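Local coordinates for protein LupI (Flavobacterium sp. YS-80-122, PDB 6IY4) that probably acts as a metalloendopeptidase inhibitor of the Inh family, directed at the cold-adapted marine protease MP, at residues Y13-E18 with S85-M90; K28-S33 with W50-D55; A41-T46 with S65-L70. One frame throughout, in Å; residues are numbered along the deposited sequence.

Overall arrangement
The three interactions belong to one antiparallel sheet, in keeping with the beta-barrel fold of the Inh family. Interaction 1 joins strands 8-14 and 86-92, which are neighbours in the sheet, whereas interactions 2 and 3 lay the long connection between strands 22-26 and 49-53 against strands 49-53 and 66-74. Along the chain, interaction 1 encloses the other two, whose segments alternate. The centres of interactions 1 and 2 lie about 20 Å apart, on opposite sides of the chain's centre; interaction 3 is about 13 and 14 Å from them and touches both, through Trp42 and Leu68 against Val14 and Leu88, and through Phe69 against Thr53 and Asp55. N-terminal, central and C-terminal parts are thereby tied into one compact domain.

Interaction 1 (Y13-E18 with S85-M90); sequences YVQGAE and SKTLVM
Tyr13 and Val89 form an antiparallel hydrogen-bonded pair, with Tyr13 N to Val89 O at 3.0 Å and Val89 N to Tyr13 O at 2.8 Å, followed by the non-hydrogen-bonded pair Val14 and Leu88. Past the end of strand 8-14 the ladder gains one more bond, from Gln15 N to Thr87 O (2.9 Å). Water 1 then carries it on, donating to Gln15 O and accepting from Thr87 N.

On one face of the sheet the phenol of Tyr13 lies over Val89. With chi1 at 63°, CG sits between the backbone N and the carbonyl carbon, which starts the ring on its way over the neighbouring strand. Val89 CB makes a CH-pi contact 3.9 Å from the ring centroid, and Val89 CG1 lies against the CZ-OH end of the ring, OH to CG1 3.5 Å. Gln15 brings NE2 beside Val89 CG2, while the Tyr13 hydroxyl is hydrogen-bonded to Gln91.

The other face carries Val14 and Leu88, whose methyls CG2 and CD1 are only loosely apposed but both meet Trp42. Val14 CG1 lies 4.1 Å from Lys86 CD.

The chain leaves the strand through a type II turn from Val14 to Ala17, closed by Ala17 N to Val14 O; just beyond it Glu18 turns back and OE2 accepts from Gly16 N at 2.9 Å. Backbone bonds thus set the register, and a tyrosine ring laid on a valine is likely to shield part of them on one face, while the carboxylate of Glu18 is likely to steady the exposed turn.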
ATOM      1  N   TYR A  13       1.233  -6.091  -5.402  1.00 18.79           N
ATOM      2  CA  TYR A  13       0.592  -7.181  -6.165  1.00 18.81           C
ATOM      3  C   TYR A  13      -0.343  -7.963  -5.256  1.00 20.71           C
ATOM      4  O   TYR A  13      -0.156  -7.966  -4.023  1.00 21.72           O
ATOM      5  CB  TYR A  13       1.633  -8.090  -6.804  1.00 20.41           C
ATOM      6  CG  TYR A  13       2.540  -8.833  -5.865  1.00 22.33           C
ATOM      7  CD1 TYR A  13       3.702  -8.248  -5.427  1.00 26.03           C
ATOM      8  CD2 TYR A  13       2.235 -10.100  -5.431  1.00 26.47           C
ATOM      9  CE1 TYR A  13       4.556  -8.924  -4.570  1.00 27.40           C
ATOM     10  CE2 TYR A  13       3.070 -10.783  -4.559  1.00 27.87           C
ATOM     11  CZ  TYR A  13       4.249 -10.201  -4.164  1.00 29.56           C
ATOM     12  OH  TYR A  13       5.105 -10.841  -3.317  1.00 34.19           O
ATOM     13  N   VAL A  14      -1.281  -8.649  -5.859  1.00 22.14           N
ATOM     14  CA  VAL A  14      -2.184  -9.548  -5.117  1.00 23.24           C
ATOM     15  C   VAL A  14      -1.498 -10.920  -5.086  1.00 25.67           C
ATOM     16  O   VAL A  14      -1.037 -11.448  -6.143  1.00 24.41           O
ATOM     17  CB  VAL A  14      -3.576  -9.628  -5.765  1.00 24.13           C
ATOM     18  CG1 VAL A  14      -4.435 -10.693  -5.104  1.00 27.67           C
ATOM     19  CG2 VAL A  14      -4.314  -8.303  -5.756  1.00 26.45           C
ATOM     20  N   GLN A  15      -1.415 -11.499  -3.907  1.00 21.89           N
ATOM     21  CA  GLN A  15      -0.780 -12.814  -3.726  1.00 24.68           C
ATOM     22  C   GLN A  15      -1.450 -13.809  -4.671  1.00 24.61           C
ATOM     23  O   GLN A  15      -2.701 -13.801  -4.711  1.00 26.52           O
ATOM     24  CB  GLN A  15      -0.944 -13.314  -2.298  1.00 27.15           C
ATOM     25  CG  GLN A  15      -0.123 -14.546  -1.996  1.00 30.87           C
ATOM     26  CD  GLN A  15       0.990 -14.136  -1.067  1.00 40.50           C
ATOM     27  OE1 GLN A  15       0.822 -14.033   0.159  1.00 41.72           O
ATOM     28  NE2 GLN A  15       2.113 -13.800  -1.668  1.00 39.82           N
ATOM     29  N   GLY A  16      -0.617 -14.565  -5.401  1.00 26.89           N
ATOM     30  CA  GLY A  16      -1.080 -15.531  -6.409  1.00 31.27           C
ATOM     31  C   GLY A  16      -1.114 -14.900  -7.788  1.00 33.31           C
ATOM     32  O   GLY A  16      -1.248 -15.634  -8.779  1.00 32.51           O
ATOM     33  N   ALA A  17      -0.987 -13.577  -7.864  1.00 27.95           N
ATOM     34  CA  ALA A  17      -1.032 -12.825  -9.141  1.00 27.94           C
ATOM     35  C   ALA A  17       0.185 -11.896  -9.228  1.00 26.03           C
ATOM     36  O   ALA A  17       0.013 -10.769  -9.707  1.00 25.84           O
ATOM     37  CB  ALA A  17      -2.334 -12.073  -9.276  1.00 28.50           C
ATOM     38  N   GLU A  18       1.369 -12.404  -8.887  1.00 28.68           N
ATOM     39  CA  GLU A  18       2.658 -11.660  -8.861  1.00 27.52           C
ATOM     40  C   GLU A  18       2.977 -11.093 -10.250  1.00 28.26           C
ATOM     41  O   GLU A  18       3.661 -10.037 -10.329  1.00 28.48           O
ATOM     42  CB  GLU A  18       3.837 -12.548  -8.438  1.00 32.97           C
ATOM     43  CG  GLU A  18       3.758 -13.056  -7.014  1.00 39.92           C
ATOM     44  CD  GLU A  18       2.651 -14.060  -6.693  1.00 45.11           C
ATOM     45  OE1 GLU A  18       2.223 -14.807  -7.629  1.00 45.90           O
ATOM     46  OE2 GLU A  18       2.212 -14.096  -5.506  1.00 40.25           O
ATOM     47  N   SER A  85     -11.247 -12.339   0.291  1.00 46.88           N
ATOM     48  CA  SER A  85     -10.166 -13.178   0.890  1.00 46.90           C
ATOM     49  C   SER A  85      -8.893 -13.157   0.031  1.00 50.80           C
ATOM     50  O   SER A  85      -8.264 -14.215  -0.181  1.00 44.21           O
ATOM     51  CB  SER A  85     -10.638 -14.579   1.146  1.00 55.06           C
ATOM     52  OG  SER A  85     -10.713 -14.807   2.542  1.00 60.90           O
ATOM     53  N   LYS A  86      -8.517 -11.977  -0.439  1.00 45.51           N
ATOM     54  CA  LYS A  86      -7.253 -11.780  -1.179  1.00 41.08           C
ATOM     55  C   LYS A  86      -6.241 -11.156  -0.201  1.00 33.72           C
ATOM     56  O   LYS A  86      -6.678 -10.630   0.846  1.00 32.94           O
ATOM     57  CB  LYS A  86      -7.572 -10.952  -2.425  1.00 45.85           C
ATOM     58  CG  LYS A  86      -8.494 -11.659  -3.414  1.00 53.40           C
ATOM     59  CD  LYS A  86      -7.794 -12.783  -4.160  1.00 59.95           C
ATOM     60  CE  LYS A  86      -8.683 -13.971  -4.472  1.00 65.41           C
ATOM     61  NZ  LYS A  86      -7.872 -15.136  -4.906  1.00 67.91           N
ATOM     62  N   THR A  87      -4.945 -11.260  -0.513  1.00 29.00           N
ATOM     63  CA  THR A  87      -3.844 -10.585   0.231  1.00 24.33           C
ATOM     64  C   THR A  87      -3.133  -9.630  -0.736  1.00 24.11           C
ATOM     65  O   THR A  87      -2.726 -10.064  -1.811  1.00 24.41           O
ATOM     66  CB  THR A  87      -2.825 -11.544   0.844  1.00 24.38           C
ATOM     67  OG1 THR A  87      -3.627 -12.385   1.668  1.00 31.37           O
ATOM     68  CG2 THR A  87      -1.768 -10.840   1.663  1.00 25.88           C
ATOM     69  N   LEU A  88      -3.055  -8.368  -0.365  1.00 21.74           N
ATOM     70  CA  LEU A  88      -2.267  -7.372  -1.125  1.00 20.69           C
ATOM     71  C   LEU A  88      -0.921  -7.304  -0.453  1.00 21.02           C
ATOM     72  O   LEU A  88      -0.852  -7.133   0.782  1.00 21.14           O
ATOM     73  CB  LEU A  88      -2.938  -6.003  -1.096  1.00 21.08           C
ATOM     74  CG  LEU A  88      -2.234  -4.908  -1.888  1.00 23.34           C
ATOM     75  CD1 LEU A  88      -2.253  -5.210  -3.360  1.00 27.54           C
ATOM     76  CD2 LEU A  88      -2.876  -3.570  -1.628  1.00 23.54           C
ATOM     77  N   VAL A  89       0.100  -7.508  -1.250  1.00 21.71           N
ATOM     78  CA  VAL A  89       1.501  -7.485  -0.807  1.00 18.94           C
ATOM     79  C   VAL A  89       2.110  -6.184  -1.299  1.00 19.53           C
ATOM     80  O   VAL A  89       1.846  -5.785  -2.454  1.00 19.79           O
ATOM     81  CB  VAL A  89       2.252  -8.694  -1.399  1.00 21.76           C
ATOM     82  CG1 VAL A  89       3.709  -8.687  -0.983  1.00 25.34           C
ATOM     83  CG2 VAL A  89       1.579 -10.003  -0.991  1.00 23.31           C
ATOM     84  N   MET A  90       2.888  -5.536  -0.445  1.00 18.90           N
ATOM     85  CA  MET A  90       3.689  -4.383  -0.895  1.00 18.85           C
ATOM     86  C   MET A  90       5.112  -4.644  -0.410  1.00 21.20           C
ATOM     87  O   MET A  90       5.323  -5.016   0.739  1.00 20.29           O
ATOM     88  CB  MET A  90       3.092  -3.027  -0.486  1.00 25.92           C
ATOM     89  CG  MET A  90       3.180  -2.713   0.873  1.00 24.65           C
ATOM     90  SD  MET A  90       2.253  -1.148   1.216  1.00 25.11           S
ATOM     91  CE  MET A  90       3.461   0.121   0.877  1.00 22.95           C
TER
HETATM   92  O   HOH W   1      -4.252 -13.232  -2.456  1.00 32.72           O

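Interaction 2 (K28-S33 with W50-D55); sequences KDRTFS and WSPTPD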
ATOM      1  N   LYS A  28       7.442  11.306   0.480  1.00 28.61           N
ATOM      2  CA  LYS A  28       7.761  11.688   1.888  1.00 28.00           C
ATOM      3  C   LYS A  28       6.650  12.513   2.547  1.00 26.39           C
ATOM      4  O   LYS A  28       6.531  12.418   3.784  1.00 29.05           O
ATOM      5  CB  LYS A  28       9.094  12.430   1.897  1.00 31.39           C
ATOM      6  CG  LYS A  28      10.273  11.478   1.790  1.00 36.81           C
ATOM      7  CD  LYS A  28      11.616  12.084   2.148  1.00 40.44           C
ATOM      8  CE  LYS A  28      11.783  12.283   3.633  1.00 46.05           C
ATOM      9  NZ  LYS A  28      13.210  12.231   4.028  1.00 56.10           N
ATOM     10  N   ASP A  29       5.826  13.182   1.756  1.00 23.89           N
ATOM     11  CA  ASP A  29       4.697  14.029   2.242  1.00 24.98           C
ATOM     12  C   ASP A  29       3.397  13.208   2.363  1.00 24.77           C
ATOM     13  O   ASP A  29       2.302  13.791   2.488  1.00 24.94           O
ATOM     14  CB  ASP A  29       4.526  15.249   1.341  1.00 28.20           C
ATOM     15  CG  ASP A  29       3.913  14.940  -0.006  1.00 29.17           C
ATOM     16  OD1 ASP A  29       3.756  13.740  -0.338  1.00 29.41           O
ATOM     17  OD2 ASP A  29       3.543  15.892  -0.694  1.00 32.19           O
ATOM     18  N   ARG A  30       3.517  11.886   2.322  1.00 23.67           N
ATOM     19  CA  ARG A  30       2.434  10.909   2.579  1.00 22.96           C
ATOM     20  C   ARG A  30       1.397  10.926   1.443  1.00 20.91           C
ATOM     21  O   ARG A  30       0.277  10.525   1.679  1.00 21.88           O
ATOM     22  CB  ARG A  30       1.898  11.125   4.006  1.00 23.26           C
ATOM     23  CG  ARG A  30       2.916  10.747   5.075  1.00 23.57           C
ATOM     24  CD  ARG A  30       2.323  10.551   6.443  1.00 28.34           C
ATOM     25  NE  ARG A  30       1.613  11.761   6.825  1.00 33.29           N
ATOM     26  CZ  ARG A  30       0.279  11.926   6.802  1.00 35.65           C
ATOM     27  NH1 ARG A  30      -0.536  10.946   6.435  1.00 34.91           N
ATOM     28  NH2 ARG A  30      -0.251  13.092   7.137  1.00 38.07           N
ATOM     29  N   THR A  31       1.789  11.243   0.222  1.00 20.47           N
ATOM     30  CA  THR A  31       1.018  11.012  -0.998  1.00 20.88           C
ATOM     31  C   THR A  31       1.703   9.940  -1.818  1.00 20.54           C
ATOM     32  O   THR A  31       2.667   9.321  -1.353  1.00 20.19           O
ATOM     33  CB  THR A  31       0.843  12.306  -1.790  1.00 22.00           C
ATOM     34  OG1 THR A  31       2.123  12.786  -2.189  1.00 24.62           O
ATOM     35  CG2 THR A  31       0.181  13.333  -0.918  1.00 22.35           C
ATOM     36  N   PHE A  32       1.137   9.671  -2.981  1.00 20.05           N
ATOM     37  CA  PHE A  32       1.641   8.659  -3.917  1.00 19.42           C
ATOM     38  C   PHE A  32       1.919   9.259  -5.279  1.00 21.91           C
ATOM     39  O   PHE A  32       1.290  10.220  -5.629  1.00 24.07           O
ATOM     40  CB  PHE A  32       0.598   7.589  -4.181  1.00 20.76           C
ATOM     41  CG  PHE A  32       0.056   6.908  -2.949  1.00 19.06           C
ATOM     42  CD1 PHE A  32       0.706   5.823  -2.387  1.00 18.47           C
ATOM     43  CD2 PHE A  32      -1.141   7.344  -2.390  1.00 20.43           C
ATOM     44  CE1 PHE A  32       0.157   5.187  -1.289  1.00 19.74           C
ATOM     45  CE2 PHE A  32      -1.683   6.701  -1.285  1.00 20.72           C
ATOM     46  CZ  PHE A  32      -1.042   5.605  -0.756  1.00 18.21           C
ATOM     47  N   SER A  33       2.816   8.651  -6.022  1.00 23.01           N
ATOM     48  CA  SER A  33       2.922   8.933  -7.463  1.00 23.16           C
ATOM     49  C   SER A  33       1.625   8.486  -8.162  1.00 23.48           C
ATOM     50  O   SER A  33       0.811   7.741  -7.597  1.00 23.56           O
ATOM     51  CB  SER A  33       4.159   8.284  -8.014  1.00 25.53           C
ATOM     52  OG  SER A  33       4.037   6.876  -8.008  1.00 24.10           O
ATOM     53  N   TRP A  50      -1.216   8.063   2.843  1.00 20.10           N
ATOM     54  CA  TRP A  50      -0.814   6.904   3.659  1.00 20.34           C
ATOM     55  C   TRP A  50      -0.290   7.384   4.994  1.00 19.23           C
ATOM     56  O   TRP A  50       0.169   8.500   5.109  1.00 21.69           O
ATOM     57  CB  TRP A  50       0.183   6.029   2.897  1.00 22.26           C
ATOM     58  CG  TRP A  50       1.420   6.741   2.448  1.00 21.84           C
ATOM     59  CD1 TRP A  50       1.641   7.381   1.265  1.00 20.63           C
ATOM     60  CD2 TRP A  50       2.655   6.819   3.188  1.00 19.11           C
ATOM     61  NE1 TRP A  50       2.908   7.875   1.234  1.00 20.30           N
ATOM     62  CE2 TRP A  50       3.564   7.538   2.391  1.00 20.06           C
ATOM     63  CE3 TRP A  50       3.075   6.380   4.450  1.00 20.33           C
ATOM     64  CZ2 TRP A  50       4.870   7.809   2.804  1.00 20.72           C
ATOM     65  CZ3 TRP A  50       4.380   6.619   4.852  1.00 20.99           C
ATOM     66  CH2 TRP A  50       5.263   7.342   4.047  1.00 21.17           C
ATOM     67  N   SER A  51      -0.276   6.477   5.968  1.00 20.40           N
ATOM     68  CA  SER A  51       0.240   6.795   7.308  1.00 22.28           C
ATOM     69  C   SER A  51       0.771   5.540   7.953  1.00 21.82           C
ATOM     70  O   SER A  51       0.065   4.543   8.064  1.00 21.60           O
ATOM     71  CB  SER A  51      -0.833   7.406   8.156  1.00 26.30           C
ATOM     72  OG  SER A  51      -0.269   7.907   9.355  1.00 31.68           O
ATOM     73  N   PRO A  52       2.014   5.562   8.444  1.00 21.14           N
ATOM     74  CA  PRO A  52       2.562   4.390   9.110  1.00 20.79           C
ATOM     75  C   PRO A  52       1.938   4.255  10.494  1.00 22.61           C
ATOM     76  O   PRO A  52       1.509   5.248  11.062  1.00 25.29           O
ATOM     77  CB  PRO A  52       4.064   4.663   9.224  1.00 22.87           C
ATOM     78  CG  PRO A  52       4.265   6.079   8.802  1.00 23.10           C
ATOM     79  CD  PRO A  52       2.951   6.685   8.383  1.00 21.81           C
ATOM     80  N   THR A  53       1.918   3.038  11.005  1.00 22.23           N
ATOM     81  CA  THR A  53       1.472   2.722  12.380  1.00 24.60           C
ATOM     82  C   THR A  53       2.593   1.920  12.994  1.00 23.24           C
ATOM     83  O   THR A  53       3.535   1.516  12.318  1.00 22.26           O
ATOM     84  CB  THR A  53       0.146   1.960  12.366  1.00 24.85           C
ATOM     85  OG1 THR A  53       0.480   0.624  11.967  1.00 25.85           O
ATOM     86  CG2 THR A  53      -0.885   2.609  11.466  1.00 26.64           C
ATOM     87  N   PRO A  54       2.529   1.643  14.309  1.00 26.06           N
ATOM     88  CA  PRO A  54       3.627   0.940  14.950  1.00 26.84           C
ATOM     89  C   PRO A  54       3.917  -0.436  14.340  1.00 28.25           C
ATOM     90  O   PRO A  54       5.043  -0.875  14.372  1.00 29.85           O
ATOM     91  CB  PRO A  54       3.117   0.862  16.392  1.00 26.98           C
ATOM     92  CG  PRO A  54       2.278   2.104  16.518  1.00 26.92           C
ATOM     93  CD  PRO A  54       1.471   2.033  15.238  1.00 26.65           C
ATOM     94  N   ASP A  55       2.895  -1.072  13.780  1.00 24.64           N
ATOM     95  CA  ASP A  55       2.935  -2.477  13.336  1.00 22.67           C
ATOM     96  C   ASP A  55       2.463  -2.611  11.896  1.00 20.80           C
ATOM     97  O   ASP A  55       2.149  -3.741  11.508  1.00 21.68           O
ATOM     98  CB  ASP A  55       2.030  -3.331  14.221  1.00 21.74           C
ATOM     99  CG  ASP A  55       0.576  -2.865  14.267  1.00 23.91           C
ATOM    100  OD1 ASP A  55       0.277  -1.780  13.760  1.00 23.59           O
ATOM    101  OD2 ASP A  55      -0.235  -3.645  14.760  1.00 29.47           O
TER
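Trp50 carries most of this contact, meeting Arg30, Thr31 and Phe32 in turn. Its backbone N donates to Arg30 O at 3.1 Å, and its carbonyl O receives Arg30 NH1 at 2.9 Å, the oxygen lying close to the guanidinium plane but the donor standing above the carbonyl plane. Arg30 CB and CD also lie against this oxygen, and the bend at chi3 then turns NE.

The indole leaves the backbone with CG between N and the carbonyl carbon (chi1 57°). Its NE1 donates to Thr31 O at 3.0 Å, an acceptor in the ring plane. Arg30 CA rests over one indole face as a CH-pi partner, 3.7 Å from the centroid of the five-membered ring. Trp50 CD1 in turn lies over a face of the Phe32 ring, 3.7 Å from CE1, the two ring planes being inclined at 52°. An alanine in place of Trp50 would probably leave Thr31 O without its indole N-H and open a gap beside Arg30 CA and the Phe32 ring.

Segment 28-33 spans the two outermost strands of the sheet: Ser33 is backbone-bonded to Thr25 of strand 22-26, while Arg30 O takes the bond from Trp50 N of strand 49-53. This is consistent with closure of the Inh barrel, with Leu26, Leu57, Leu59 and Val6 touching the Trp50 side chain. Asp29 OD1 accepts from Thr31 N, an Asx turn, and also from Thr31 OG1.

Ser51 follows with CB 3.9 Å from Arg30 NH1, and its backbone bonds to Leu58. Pro52 only brushes Arg30, CD to CD. Farther on, where strand 49-53 turns toward the next, Thr53 OG1 donates to Asp55 OD1 at 3.0 Å, and both residues touch Phe69.

Interaction 3 (A41-T46 with S65-L70); sequences AWLGRT and SQSLFL
Leu43, Ser67 and Leu68 form the close-packed side of this contact, and Arg45 with Ser65 its looser, more exposed side. In the tight part Ser67 OG donates to Arg45 O over a short 2.6 Å. The Ser67 hydroxyl is anti to its own backbone N (chi1 165°), which turns it toward segment 41-46, and the bond reaches the carbonyl with a tilt of 25° from its plane. Leu43 CD1 presses on the same hydroxyl oxygen at 3.3 Å, so that the oxygen meets a methyl as well as the carbonyl. The other Leu43 branch, CD2, meets Leu68 CD2 at 4.0 Å, the two side chains crossing at about a right angle. Val82 touches both leucines and Leu88 packs on Leu68; both leucines are buried, on the inward side of the curved sheet.

Ser67 and Leu68 together face Leu59 of strand 56-60, a classic beta bulge, and the chain turns a corner there. Strand 66-74 is broken at this point, and the loop after Cys38, which is disulfide-bonded to Cys22, settles against the corner. Water 2 spans the junction between loop and bulge, accepting from Arg45 N at 3.0 Å and donating to Ser67 O at 2.8 Å.

Toward solvent the grip weakens. The Arg45 side chain, bent at chi3, passes beside Ser65, and NE makes a weak hydrogen bond to Gln66 O at 3.3 Å, the oxygen lying in the guanidinium plane. Ser65 CB sits over one face of that group, near its rim. How Ser65 OG is placed against the guanidinium is doubtful, the modelled approach being too close; Ser65 OG is hydrogen-bonded to Asp63, to which Arg45 NH1 makes a long, weak ion pair.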
ATOM      1  N   ALA A  41      -7.944  -1.462  -9.234  1.00 34.18           N
ATOM      2  CA  ALA A  41      -8.320  -2.818  -9.683  1.00 31.76           C
ATOM      3  C   ALA A  41      -8.505  -3.724  -8.469  1.00 30.09           C
ATOM      4  O   ALA A  41      -9.193  -4.775  -8.597  1.00 33.47           O
ATOM      5  CB  ALA A  41      -7.260  -3.366 -10.597  1.00 36.54           C
ATOM      6  N   TRP A  42      -7.938  -3.367  -7.314  1.00 28.02           N
ATOM      7  CA  TRP A  42      -7.785  -4.331  -6.188  1.00 26.86           C
ATOM      8  C   TRP A  42      -8.560  -3.875  -4.944  1.00 28.67           C
ATOM      9  O   TRP A  42      -8.953  -4.725  -4.117  1.00 30.46           O
ATOM     10  CB  TRP A  42      -6.294  -4.513  -5.873  1.00 27.24           C
ATOM     11  CG  TRP A  42      -5.498  -5.101  -6.997  1.00 28.32           C
ATOM     12  CD1 TRP A  42      -5.926  -6.010  -7.922  1.00 31.54           C
ATOM     13  CD2 TRP A  42      -4.114  -4.855  -7.303  1.00 27.87           C
ATOM     14  NE1 TRP A  42      -4.906  -6.345  -8.768  1.00 32.72           N
ATOM     15  CE2 TRP A  42      -3.789  -5.632  -8.433  1.00 31.56           C
ATOM     16  CE3 TRP A  42      -3.122  -4.055  -6.746  1.00 26.15           C
ATOM     17  CZ2 TRP A  42      -2.520  -5.635  -9.009  1.00 29.39           C
ATOM     18  CZ3 TRP A  42      -1.876  -4.043  -7.325  1.00 26.23           C
ATOM     19  CH2 TRP A  42      -1.574  -4.821  -8.439  1.00 25.25           C
ATOM     20  N   LEU A  43      -8.710  -2.578  -4.756  1.00 25.81           N
ATOM     21  CA  LEU A  43      -9.321  -2.003  -3.542  1.00 24.22           C
ATOM     22  C   LEU A  43     -10.620  -1.294  -3.943  1.00 23.38           C
ATOM     23  O   LEU A  43     -10.629  -0.648  -5.019  1.00 26.12           O
ATOM     24  CB  LEU A  43      -8.322  -1.024  -2.907  1.00 24.16           C
ATOM     25  CG  LEU A  43      -6.978  -1.596  -2.467  1.00 26.60           C
ATOM     26  CD1 LEU A  43      -6.065  -0.501  -1.969  1.00 26.47           C
ATOM     27  CD2 LEU A  43      -7.141  -2.684  -1.422  1.00 30.08           C
ATOM     28  N   GLY A  44     -11.594  -1.343  -3.045  1.00 26.82           N
ATOM     29  CA  GLY A  44     -12.872  -0.611  -3.184  1.00 25.43           C
ATOM     30  C   GLY A  44     -12.681   0.893  -3.159  1.00 29.48           C
ATOM     31  O   GLY A  44     -13.374   1.620  -3.886  1.00 28.73           O
ATOM     32  N   ARG A  45     -11.714   1.350  -2.370  1.00 26.92           N
ATOM     33  CA  ARG A  45     -11.442   2.781  -2.139  1.00 27.72           C
ATOM     34  C   ARG A  45     -10.037   3.049  -2.637  1.00 27.00           C
ATOM     35  O   ARG A  45      -9.146   2.408  -2.119  1.00 28.82           O
ATOM     36  CB  ARG A  45     -11.620   3.060  -0.651  1.00 30.29           C
ATOM     37  CG  ARG A  45     -11.671   4.547  -0.356  1.00 34.33           C
ATOM     38  CD  ARG A  45     -11.602   4.843   1.126  1.00 35.48           C
ATOM     39  NE  ARG A  45     -12.729   4.227   1.814  1.00 38.27           N
ATOM     40  CZ  ARG A  45     -14.000   4.640   1.728  1.00 40.21           C
ATOM     41  NH1 ARG A  45     -14.344   5.667   0.954  1.00 37.53           N
ATOM     42  NH2 ARG A  45     -14.929   4.019   2.441  1.00 38.47           N
ATOM     43  N   THR A  46      -9.853   3.895  -3.639  1.00 27.72           N
ATOM     44  CA  THR A  46      -8.522   4.233  -4.168  1.00 28.15           C
ATOM     45  C   THR A  46      -7.782   5.115  -3.155  1.00 26.59           C
ATOM     46  O   THR A  46      -8.301   6.129  -2.739  1.00 26.32           O
ATOM     47  CB  THR A  46      -8.650   4.967  -5.498  1.00 33.34           C
ATOM     48  OG1 THR A  46      -9.213   4.022  -6.418  1.00 37.39           O
ATOM     49  CG2 THR A  46      -7.315   5.451  -5.998  1.00 34.84           C
ATOM     50  N   SER A  65     -11.128   8.125   4.935  1.00 24.61           N
ATOM     51  CA  SER A  65     -11.501   6.773   5.420  1.00 26.31           C
ATOM     52  C   SER A  65     -10.483   5.728   4.955  1.00 23.17           C
ATOM     53  O   SER A  65      -9.703   5.974   4.053  1.00 22.36           O
ATOM     54  CB  SER A  65     -12.860   6.363   4.993  1.00 31.33           C
ATOM     55  OG  SER A  65     -12.791   5.896   3.676  1.00 40.48           O
ATOM     56  N   GLN A  66     -10.462   4.606   5.648  1.00 22.79           N
ATOM     57  CA  GLN A  66      -9.468   3.545   5.421  1.00 22.81           C
ATOM     58  C   GLN A  66      -9.727   2.911   4.060  1.00 23.11           C
ATOM     59  O   GLN A  66     -10.818   2.388   3.799  1.00 23.78           O
ATOM     60  CB  GLN A  66      -9.522   2.526   6.560  1.00 22.55           C
ATOM     61  CG  GLN A  66      -8.568   1.346   6.414  1.00 22.86           C
ATOM     62  CD  GLN A  66      -8.504   0.543   7.690  1.00 21.97           C
ATOM     63  OE1 GLN A  66      -8.410  -0.687   7.697  1.00 23.70           O
ATOM     64  NE2 GLN A  66      -8.528   1.263   8.784  1.00 22.05           N
ATOM     65  N   SER A  67      -8.697   2.897   3.217  1.00 21.41           N
ATOM     66  CA  SER A  67      -8.678   2.058   2.003  1.00 21.98           C
ATOM     67  C   SER A  67      -8.145   0.657   2.347  1.00 23.04           C
ATOM     68  O   SER A  67      -8.699  -0.367   1.855  1.00 24.56           O
ATOM     69  CB  SER A  67      -7.877   2.713   0.896  1.00 23.37           C
ATOM     70  OG  SER A  67      -7.615   1.731  -0.083  1.00 32.56           O
ATOM     71  N   LEU A  68      -7.112   0.579   3.200  1.00 20.14           N
ATOM     72  CA  LEU A  68      -6.593  -0.740   3.637  1.00 19.89           C
ATOM     73  C   LEU A  68      -5.628  -0.507   4.790  1.00 19.95           C
ATOM     74  O   LEU A  68      -4.866   0.466   4.774  1.00 20.92           O
ATOM     75  CB  LEU A  68      -5.880  -1.440   2.489  1.00 20.58           C
ATOM     76  CG  LEU A  68      -5.563  -2.913   2.709  1.00 23.76           C
ATOM     77  CD1 LEU A  68      -6.832  -3.727   2.763  1.00 26.59           C
ATOM     78  CD2 LEU A  68      -4.624  -3.434   1.625  1.00 24.28           C
ATOM     79  N   PHE A  69      -5.596  -1.439   5.712  1.00 18.22           N
ATOM     80  CA  PHE A  69      -4.540  -1.578   6.724  1.00 18.64           C
ATOM     81  C   PHE A  69      -3.697  -2.776   6.319  1.00 19.00           C
ATOM     82  O   PHE A  69      -4.258  -3.870   6.102  1.00 19.41           O
ATOM     83  CB  PHE A  69      -5.099  -1.781   8.130  1.00 19.28           C
ATOM     84  CG  PHE A  69      -3.995  -2.072   9.117  1.00 19.51           C
ATOM     85  CD1 PHE A  69      -3.119  -1.074   9.514  1.00 22.25           C
ATOM     86  CD2 PHE A  69      -3.811  -3.345   9.600  1.00 21.46           C
ATOM     87  CE1 PHE A  69      -2.102  -1.334  10.403  1.00 20.70           C
ATOM     88  CE2 PHE A  69      -2.787  -3.607  10.484  1.00 21.77           C
ATOM     89  CZ  PHE A  69      -1.945  -2.610  10.877  1.00 19.99           C
ATOM     90  N   LEU A  70      -2.382  -2.595   6.273  1.00 17.85           N
ATOM     91  CA  LEU A  70      -1.444  -3.713   5.999  1.00 20.02           C
ATOM     92  C   LEU A  70      -0.536  -3.913   7.209  1.00 19.49           C
ATOM     93  O   LEU A  70      -0.025  -2.937   7.754  1.00 20.93           O
ATOM     94  CB  LEU A  70      -0.583  -3.433   4.771  1.00 21.27           C
ATOM     95  CG  LEU A  70      -1.349  -3.102   3.486  1.00 19.49           C
ATOM     96  CD1 LEU A  70      -1.594  -1.610   3.264  1.00 18.93           C
ATOM     97  CD2 LEU A  70      -0.631  -3.679   2.267  1.00 20.63           C
TER
HETATM   98  O   HOH W   2     -10.662  -0.329  -0.124  1.00 32.70           O